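Local atomic coordinates of carbonic anhydrase (Porphyridium purpureum, PDB entry 1DDZ), a protein that probably catalyses the reversible hydration of carbon dioxide to hydrogencarbonate and a proton, as a zinc-dependent beta-class carbonic anhydrase. Residues A[80-94]-A[329-343]. Numbering follows the deposited sequence.
Sequences PANQLLDLPAGEVFV and ADSRVPANQIINLPA. With ZN (zinc ion), chain D.
Pro80 and Pro334, each the N-cap of a short helix in one of the chain's two homologous carbonic anhydrase units, cross at about a right angle, CB of Pro80 3.8 Å from CG of Pro334; rigid, apolar rings suit so close a meeting. Asn82 ND2 donates to Leu87 O, within its own amide plane, and reaches Gln337 OE1 through a water; Asn336 ND2 likewise holds Leu341 O on its own side. Chi1 of 71°, tucking CG between backbone N and carbonyl carbon, turns the Asn82 amide back toward Leu87. Ala89, with just a methyl, fits against Arg332 O (CB to O 3.1 Å) and reaches Pro334 CD. Glycine suits the positive phi (80°) of the type II turn at Gly90, and its bare CA sits over the centre of the Arg332 guanidinium, 3.9 Å above its plane. A water joins Gly90 O to Asp330 O. The ring of Phe93 takes Ala329 CB over one face, a CH-pi contact. Val94 N donates to a lone pair of Ala329 O (3.1 Å), which also accepts from Ser331 OG, above the carbonyl plane. Asp330 OD2 binds zinc at 1.8 Å, alongside Cys328, His384 and Cys387, while OD1 lies at the Phe93 ring edge, 3.1 Å from CE1, consistent with the first unit contributing to the second zinc site's second shell.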
ATOM      1  N   PRO A  80     -12.159  -7.452  22.819  1.00 23.19           N
ATOM      2  CA  PRO A  80     -11.622  -6.094  22.710  1.00 20.01           C
ATOM      3  C   PRO A  80     -10.275  -5.986  23.443  1.00 17.56           C
ATOM      4  O   PRO A  80     -10.096  -6.518  24.551  1.00 19.34           O
ATOM      5  CB  PRO A  80     -12.727  -5.245  23.369  1.00 17.03           C
ATOM      6  CG  PRO A  80     -13.964  -5.983  22.964  1.00 17.78           C
ATOM      7  CD  PRO A  80     -13.565  -7.416  23.276  1.00 19.38           C
ATOM      8  N   ALA A  81      -9.350  -5.275  22.822  1.00 14.52           N
ATOM      9  CA  ALA A  81      -8.022  -5.081  23.341  1.00 12.39           C
ATOM     10  C   ALA A  81      -7.986  -4.560  24.763  1.00 14.73           C
ATOM     11  O   ALA A  81      -7.239  -5.093  25.591  1.00 19.09           O
ATOM     12  CB  ALA A  81      -7.253  -4.163  22.429  1.00  7.80           C
ATOM     13  N   ASN A  82      -8.771  -3.523  25.059  1.00 13.25           N
ATOM     14  CA  ASN A  82      -8.785  -2.936  26.402  1.00 11.78           C
ATOM     15  C   ASN A  82      -9.236  -3.945  27.432  1.00 13.23           C
ATOM     16  O   ASN A  82      -8.727  -3.962  28.536  1.00 17.66           O
ATOM     17  CB  ASN A  82      -9.680  -1.694  26.468  1.00 12.69           C
ATOM     18  CG  ASN A  82     -11.158  -2.028  26.364  1.00 15.39           C
ATOM     19  OD1 ASN A  82     -11.637  -2.393  25.296  1.00 12.73           O
ATOM     20  ND2 ASN A  82     -11.876  -1.960  27.488  1.00 13.15           N
ATOM     21  N   GLN A  83     -10.118  -4.844  27.026  1.00 13.36           N
ATOM     22  CA  GLN A  83     -10.647  -5.879  27.895  1.00 17.09           C
ATOM     23  C   GLN A  83      -9.539  -6.864  28.287  1.00 21.93           C
ATOM     24  O   GLN A  83      -9.295  -7.120  29.470  1.00 25.73           O
ATOM     25  CB  GLN A  83     -11.736  -6.624  27.153  1.00 23.09           C
ATOM     26  CG  GLN A  83     -12.804  -7.207  28.021  1.00 31.55           C
ATOM     27  CD  GLN A  83     -14.169  -6.885  27.493  1.00 31.73           C
ATOM     28  OE1 GLN A  83     -14.526  -5.724  27.386  1.00 39.39           O
ATOM     29  NE2 GLN A  83     -14.927  -7.904  27.123  1.00 34.19           N
ATOM     30  N   LEU A  84      -8.859  -7.411  27.292  1.00 16.80           N
ATOM     31  CA  LEU A  84      -7.781  -8.350  27.544  1.00 13.02           C
ATOM     32  C   LEU A  84      -6.706  -7.732  28.437  1.00 15.04           C
ATOM     33  O   LEU A  84      -6.033  -8.427  29.186  1.00 11.92           O
ATOM     34  CB  LEU A  84      -7.145  -8.793  26.222  1.00 12.72           C
ATOM     35  CG  LEU A  84      -7.938  -9.702  25.273  1.00 13.69           C
ATOM     36  CD1 LEU A  84      -7.324  -9.664  23.879  1.00  8.32           C
ATOM     37  CD2 LEU A  84      -7.975 -11.108  25.800  1.00 13.03           C
ATOM     38  N   LEU A  85      -6.497  -6.428  28.320  1.00 13.98           N
ATOM     39  CA  LEU A  85      -5.491  -5.767  29.140  1.00 14.18           C
ATOM     40  C   LEU A  85      -6.058  -5.249  30.466  1.00 14.83           C
ATOM     41  O   LEU A  85      -5.336  -4.643  31.246  1.00 14.82           O
ATOM     42  CB  LEU A  85      -4.843  -4.608  28.373  1.00 13.15           C
ATOM     43  CG  LEU A  85      -3.923  -4.967  27.204  1.00 11.56           C
ATOM     44  CD1 LEU A  85      -3.392  -3.709  26.529  1.00  8.08           C
ATOM     45  CD2 LEU A  85      -2.772  -5.808  27.718  1.00  7.00           C
ATOM     46  N   ASP A  86      -7.335  -5.503  30.722  1.00 17.89           N
ATOM     47  CA  ASP A  86      -8.002  -5.027  31.938  1.00 22.08           C
ATOM     48  C   ASP A  86      -7.874  -3.502  32.039  1.00 24.02           C
ATOM     49  O   ASP A  86      -7.549  -2.964  33.101  1.00 25.86           O
ATOM     50  CB  ASP A  86      -7.397  -5.685  33.182  1.00 21.55           C
ATOM     51  CG  ASP A  86      -8.310  -5.605  34.390  1.00 26.79           C
ATOM     52  OD1 ASP A  86      -9.548  -5.581  34.206  1.00 33.70           O
ATOM     53  OD2 ASP A  86      -7.793  -5.590  35.528  1.00 27.38           O
ATOM     54  N   LEU A  87      -8.107  -2.815  30.920  1.00 24.99           N
ATOM     55  CA  LEU A  87      -8.020  -1.348  30.838  1.00 24.76           C
ATOM     56  C   LEU A  87      -9.321  -0.734  30.341  1.00 25.69           C
ATOM     57  O   LEU A  87     -10.103  -1.379  29.634  1.00 27.45           O
ATOM     58  CB  LEU A  87      -6.908  -0.907  29.872  1.00 16.32           C
ATOM     59  CG  LEU A  87      -5.457  -0.968  30.321  1.00 18.28           C
ATOM     60  CD1 LEU A  87      -4.559  -0.525  29.163  1.00 16.86           C
ATOM     61  CD2 LEU A  87      -5.257  -0.080  31.544  1.00 14.25           C
ATOM     62  N   PRO A  88      -9.579   0.527  30.723  1.00 28.07           N
ATOM     63  CA  PRO A  88     -10.790   1.233  30.291  1.00 25.43           C
ATOM     64  C   PRO A  88     -10.769   1.399  28.757  1.00 22.56           C
ATOM     65  O   PRO A  88      -9.700   1.458  28.139  1.00 21.94           O
ATOM     66  CB  PRO A  88     -10.639   2.597  30.982  1.00 28.16           C
ATOM     67  CG  PRO A  88      -9.891   2.246  32.247  1.00 26.55           C
ATOM     68  CD  PRO A  88      -8.840   1.309  31.738  1.00 27.34           C
ATOM     69  N   ALA A  89     -11.943   1.429  28.146  1.00 23.59           N
ATOM     70  CA  ALA A  89     -12.038   1.613  26.709  1.00 24.47           C
ATOM     71  C   ALA A  89     -11.307   2.924  26.394  1.00 26.55           C
ATOM     72  O   ALA A  89     -11.195   3.803  27.257  1.00 30.67           O
ATOM     73  CB  ALA A  89     -13.497   1.704  26.316  1.00 26.02           C
ATOM     74  N   GLY A  90     -10.713   3.027  25.214  1.00 21.35           N
ATOM     75  CA  GLY A  90     -10.008   4.243  24.878  1.00 14.87           C
ATOM     76  C   GLY A  90      -8.626   4.321  25.478  1.00 13.66           C
ATOM     77  O   GLY A  90      -7.823   5.182  25.122  1.00 11.96           O
ATOM     78  N   GLU A  91      -8.317   3.453  26.424  1.00 13.10           N
ATOM     79  CA  GLU A  91      -6.973   3.503  26.968  1.00 18.24           C
ATOM     80  C   GLU A  91      -5.996   2.726  26.086  1.00 18.60           C
ATOM     81  O   GLU A  91      -4.787   2.735  26.308  1.00 22.13           O
ATOM     82  CB  GLU A  91      -6.929   3.052  28.414  1.00 15.67           C
ATOM     83  CG  GLU A  91      -6.281   4.099  29.291  1.00 25.26           C
ATOM     84  CD  GLU A  91      -7.107   4.426  30.508  1.00 26.36           C
ATOM     85  OE1 GLU A  91      -6.684   4.036  31.606  1.00 29.26           O
ATOM     86  OE2 GLU A  91      -8.170   5.067  30.371  1.00 31.47           O
ATOM     87  N   VAL A  92      -6.525   2.103  25.043  1.00 17.42           N
ATOM     88  CA  VAL A  92      -5.708   1.369  24.095  1.00 14.34           C
ATOM     89  C   VAL A  92      -6.032   1.856  22.687  1.00 13.69           C
ATOM     90  O   VAL A  92      -7.178   1.846  22.292  1.00 15.41           O
ATOM     91  CB  VAL A  92      -5.985  -0.133  24.155  1.00 11.35           C
ATOM     92  CG1 VAL A  92      -5.021  -0.880  23.222  1.00 14.56           C
ATOM     93  CG2 VAL A  92      -5.821  -0.633  25.582  1.00 15.13           C
ATOM     94  N   PHE A  93      -5.011   2.304  21.958  1.00 12.52           N
ATOM     95  CA  PHE A  93      -5.149   2.774  20.572  1.00 12.38           C
ATOM     96  C   PHE A  93      -5.107   1.501  19.708  1.00 14.52           C
ATOM     97  O   PHE A  93      -4.095   0.807  19.680  1.00 12.79           O
ATOM     98  CB  PHE A  93      -3.970   3.672  20.247  1.00 14.03           C
ATOM     99  CG  PHE A  93      -4.188   4.563  19.075  1.00 14.92           C
ATOM    100  CD1 PHE A  93      -5.184   5.530  19.100  1.00  9.93           C
ATOM    101  CD2 PHE A  93      -3.369   4.464  17.950  1.00 15.53           C
ATOM    102  CE1 PHE A  93      -5.353   6.377  18.024  1.00 13.70           C
ATOM    103  CE2 PHE A  93      -3.541   5.316  16.872  1.00 14.02           C
ATOM    104  CZ  PHE A  93      -4.528   6.268  16.909  1.00 13.66           C
ATOM    105  N   VAL A  94      -6.178   1.223  18.976  1.00 14.86           N
ATOM    106  CA  VAL A  94      -6.288  -0.017  18.212  1.00 14.22           C
ATOM    107  C   VAL A  94      -6.253   0.043  16.694  1.00 16.01           C
ATOM    108  O   VAL A  94      -6.888   0.895  16.073  1.00 15.66           O
ATOM    109  CB  VAL A  94      -7.592  -0.768  18.598  1.00 12.40           C
ATOM    110  CG1 VAL A  94      -7.678  -2.083  17.887  1.00 13.74           C
ATOM    111  CG2 VAL A  94      -7.679  -0.987  20.100  1.00 14.20           C
ATOM    112  N   ALA A 329      -8.985   4.305  14.880  1.00 15.20           N
ATOM    113  CA  ALA A 329      -8.051   3.744  15.844  1.00 15.61           C
ATOM    114  C   ALA A 329      -8.180   4.347  17.247  1.00 19.96           C
ATOM    115  O   ALA A 329      -7.700   3.772  18.205  1.00 20.02           O
ATOM    116  CB  ALA A 329      -6.644   3.812  15.328  1.00 13.52           C
ATOM    117  N   ASP A 330      -8.791   5.527  17.345  1.00 24.66           N
ATOM    118  CA  ASP A 330      -9.022   6.186  18.630  1.00 30.07           C
ATOM    119  C   ASP A 330      -9.876   5.258  19.531  1.00 38.35           C
ATOM    120  O   ASP A 330      -9.633   5.135  20.742  1.00 41.19           O
ATOM    121  CB  ASP A 330      -9.687   7.541  18.459  1.00 22.46           C
ATOM    122  CG  ASP A 330      -8.746   8.567  17.823  1.00 19.90           C
ATOM    123  OD1 ASP A 330      -7.544   8.585  18.188  1.00 22.70           O
ATOM    124  OD2 ASP A 330      -9.175   9.323  16.951  1.00 16.97           O
ATOM    125  N   SER A 331     -10.939   4.705  18.938  1.00 42.01           N
ATOM    126  CA  SER A 331     -11.814   3.744  19.599  1.00 43.46           C
ATOM    127  C   SER A 331     -12.155   3.878  21.081  1.00 43.55           C
ATOM    128  O   SER A 331     -11.750   3.051  21.893  1.00 47.44           O
ATOM    129  CB  SER A 331     -11.282   2.305  19.337  1.00 44.98           C
ATOM    130  OG  SER A 331      -9.876   2.291  19.047  1.00 46.87           O
ATOM    131  N   ARG A 332     -12.945   4.867  21.471  1.00 41.25           N
ATOM    132  CA  ARG A 332     -13.246   4.916  22.890  1.00 38.44           C
ATOM    133  C   ARG A 332     -14.360   3.939  23.299  1.00 35.50           C
ATOM    134  O   ARG A 332     -14.731   3.860  24.470  1.00 40.02           O
ATOM    135  CB  ARG A 332     -13.472   6.340  23.405  1.00 43.54           C
ATOM    136  CG  ARG A 332     -13.297   6.434  24.926  1.00 46.01           C
ATOM    137  CD  ARG A 332     -12.895   7.817  25.370  1.00 50.03           C
ATOM    138  NE  ARG A 332     -11.468   8.103  25.141  1.00 50.87           N
ATOM    139  CZ  ARG A 332     -10.483   7.913  26.048  1.00 52.66           C
ATOM    140  NH1 ARG A 332     -10.745   7.401  27.251  1.00 50.78           N
ATOM    141  NH2 ARG A 332      -9.253   8.380  25.822  1.00 51.65           N
ATOM    142  N   VAL A 333     -14.938   3.191  22.348  1.00 28.06           N
ATOM    143  CA  VAL A 333     -15.941   2.159  22.676  1.00 26.42           C
ATOM    144  C   VAL A 333     -15.834   0.984  21.703  1.00 23.76           C
ATOM    145  O   VAL A 333     -15.715   1.196  20.498  1.00 22.25           O
ATOM    146  CB  VAL A 333     -17.413   2.627  22.605  1.00 22.88           C
ATOM    147  CG1 VAL A 333     -18.301   1.588  23.234  1.00 17.98           C
ATOM    148  CG2 VAL A 333     -17.570   3.987  23.309  1.00 24.86           C
ATOM    149  N   PRO A 334     -15.784  -0.254  22.223  1.00 23.58           N
ATOM    150  CA  PRO A 334     -15.689  -1.412  21.323  1.00 21.24           C
ATOM    151  C   PRO A 334     -16.929  -1.470  20.429  1.00 18.93           C
ATOM    152  O   PRO A 334     -18.047  -1.211  20.886  1.00 19.43           O
ATOM    153  CB  PRO A 334     -15.618  -2.593  22.278  1.00 18.56           C
ATOM    154  CG  PRO A 334     -14.825  -2.039  23.414  1.00 19.65           C
ATOM    155  CD  PRO A 334     -15.495  -0.680  23.617  1.00 21.74           C
ATOM    156  N   ALA A 335     -16.728  -1.821  19.161  1.00 16.95           N
ATOM    157  CA  ALA A 335     -17.818  -1.889  18.194  1.00 18.11           C
ATOM    158  C   ALA A 335     -18.989  -2.723  18.673  1.00 18.77           C
ATOM    159  O   ALA A 335     -20.140  -2.269  18.653  1.00 19.77           O
ATOM    160  CB  ALA A 335     -17.305  -2.410  16.856  1.00 10.75           C
ATOM    161  N   ASN A 336     -18.694  -3.938  19.123  1.00 20.65           N
ATOM    162  CA  ASN A 336     -19.729  -4.841  19.601  1.00 19.76           C
ATOM    163  C   ASN A 336     -20.503  -4.206  20.753  1.00 20.86           C
ATOM    164  O   ASN A 336     -21.716  -4.343  20.820  1.00 20.97           O
ATOM    165  CB  ASN A 336     -19.126  -6.186  20.035  1.00 15.96           C
ATOM    166  CG  ASN A 336     -18.398  -6.103  21.362  1.00 16.91           C
ATOM    167  OD1 ASN A 336     -17.279  -5.637  21.427  1.00 17.25           O
ATOM    168  ND2 ASN A 336     -19.053  -6.518  22.433  1.00 19.20           N
ATOM    169  N   GLN A 337     -19.812  -3.453  21.607  1.00 17.77           N
ATOM    170  CA  GLN A 337     -20.446  -2.811  22.754  1.00 22.17           C
ATOM    171  C   GLN A 337     -21.433  -1.714  22.381  1.00 21.91           C
ATOM    172  O   GLN A 337     -22.585  -1.725  22.806  1.00 21.08           O
ATOM    173  CB  GLN A 337     -19.386  -2.220  23.688  1.00 22.96           C
ATOM    174  CG  GLN A 337     -18.882  -3.168  24.755  1.00 27.67           C
ATOM    175  CD  GLN A 337     -17.700  -2.605  25.527  1.00 30.03           C
ATOM    176  OE1 GLN A 337     -16.641  -3.215  25.576  1.00 36.51           O
ATOM    177  NE2 GLN A 337     -17.869  -1.420  26.106  1.00 33.98           N
ATOM    178  N   ILE A 338     -20.984  -0.795  21.534  1.00 22.96           N
ATOM    179  CA  ILE A 338     -21.810   0.327  21.142  1.00 19.51           C
ATOM    180  C   ILE A 338     -23.131  -0.081  20.502  1.00 19.90           C
ATOM    181  O   ILE A 338     -24.132   0.606  20.675  1.00 18.82           O
ATOM    182  CB  ILE A 338     -21.004   1.369  20.323  1.00 20.33           C
ATOM    183  CG1 ILE A 338     -21.723   2.715  20.356  1.00 16.30           C
ATOM    184  CG2 ILE A 338     -20.755   0.879  18.903  1.00 17.20           C
ATOM    185  CD1 ILE A 338     -20.802   3.900  20.305  1.00 12.78           C
ATOM    186  N   ILE A 339     -23.156  -1.231  19.836  1.00 20.10           N
ATOM    187  CA  ILE A 339     -24.385  -1.706  19.228  1.00 17.48           C
ATOM    188  C   ILE A 339     -24.987  -2.877  19.971  1.00 20.02           C
ATOM    189  O   ILE A 339     -25.781  -3.634  19.418  1.00 21.45           O
ATOM    190  CB  ILE A 339     -24.249  -2.022  17.729  1.00 17.10           C
ATOM    191  CG1 ILE A 339     -23.136  -3.045  17.476  1.00 15.50           C
ATOM    192  CG2 ILE A 339     -24.054  -0.727  16.958  1.00  9.71           C
ATOM    193  CD1 ILE A 339     -22.938  -3.387  15.986  1.00 11.48           C
ATOM    194  N   ASN A 340     -24.585  -3.032  21.226  1.00 20.85           N
ATOM    195  CA  ASN A 340     -25.146  -4.058  22.097  1.00 26.42           C
ATOM    196  C   ASN A 340     -25.070  -5.508  21.595  1.00 30.99           C
ATOM    197  O   ASN A 340     -26.063  -6.243  21.663  1.00 32.59           O
ATOM    198  CB  ASN A 340     -26.611  -3.698  22.360  1.00 26.95           C
ATOM    199  CG  ASN A 340     -27.055  -4.021  23.769  1.00 31.07           C
ATOM    200  OD1 ASN A 340     -26.314  -3.816  24.733  1.00 31.98           O
ATOM    201  ND2 ASN A 340     -28.303  -4.466  23.904  1.00 33.33           N
ATOM    202  N   LEU A 341     -23.892  -5.931  21.139  1.00 31.74           N
ATOM    203  CA  LEU A 341     -23.694  -7.289  20.627  1.00 30.98           C
ATOM    204  C   LEU A 341     -22.532  -7.942  21.332  1.00 30.97           C
ATOM    205  O   LEU A 341     -21.564  -7.290  21.695  1.00 31.37           O
ATOM    206  CB  LEU A 341     -23.366  -7.297  19.130  1.00 27.87           C
ATOM    207  CG  LEU A 341     -24.394  -6.912  18.075  1.00 29.19           C
ATOM    208  CD1 LEU A 341     -23.804  -7.201  16.705  1.00 27.67           C
ATOM    209  CD2 LEU A 341     -25.682  -7.686  18.270  1.00 28.64           C
ATOM    210  N   PRO A 342     -22.571  -9.271  21.432  1.00 33.73           N
ATOM    211  CA  PRO A 342     -21.546 -10.095  22.070  1.00 33.70           C
ATOM    212  C   PRO A 342     -20.196  -9.927  21.405  1.00 33.62           C
ATOM    213  O   PRO A 342     -20.098  -9.744  20.182  1.00 30.02           O
ATOM    214  CB  PRO A 342     -22.075 -11.503  21.851  1.00 34.14           C
ATOM    215  CG  PRO A 342     -23.551 -11.298  21.895  1.00 34.82           C
ATOM    216  CD  PRO A 342     -23.719 -10.094  21.030  1.00 32.58           C
ATOM    217  N   ALA A 343     -19.154  -9.979  22.222  1.00 35.72           N
ATOM    218  CA  ALA A 343     -17.789  -9.852  21.730  1.00 37.82           C
ATOM    219  C   ALA A 343     -17.564 -10.889  20.631  1.00 38.37           C
ATOM    220  O   ALA A 343     -17.696 -12.085  20.879  1.00 43.19           O
ATOM    221  CB  ALA A 343     -16.808 -10.076  22.878  1.00 34.94           C
TER
HETATM  222 ZN    ZN D   2     -10.528   9.203  15.741  1.00 13.52          ZN
HETATM  223  O   HOH W   1     -14.675  -2.645  27.890  1.00 32.08           O
HETATM  224  O   HOH W   2     -17.412  -6.685  25.234  1.00 39.27           O
HETATM  225  O   HOH W   3      -7.563   5.704  22.254  1.00 21.49           O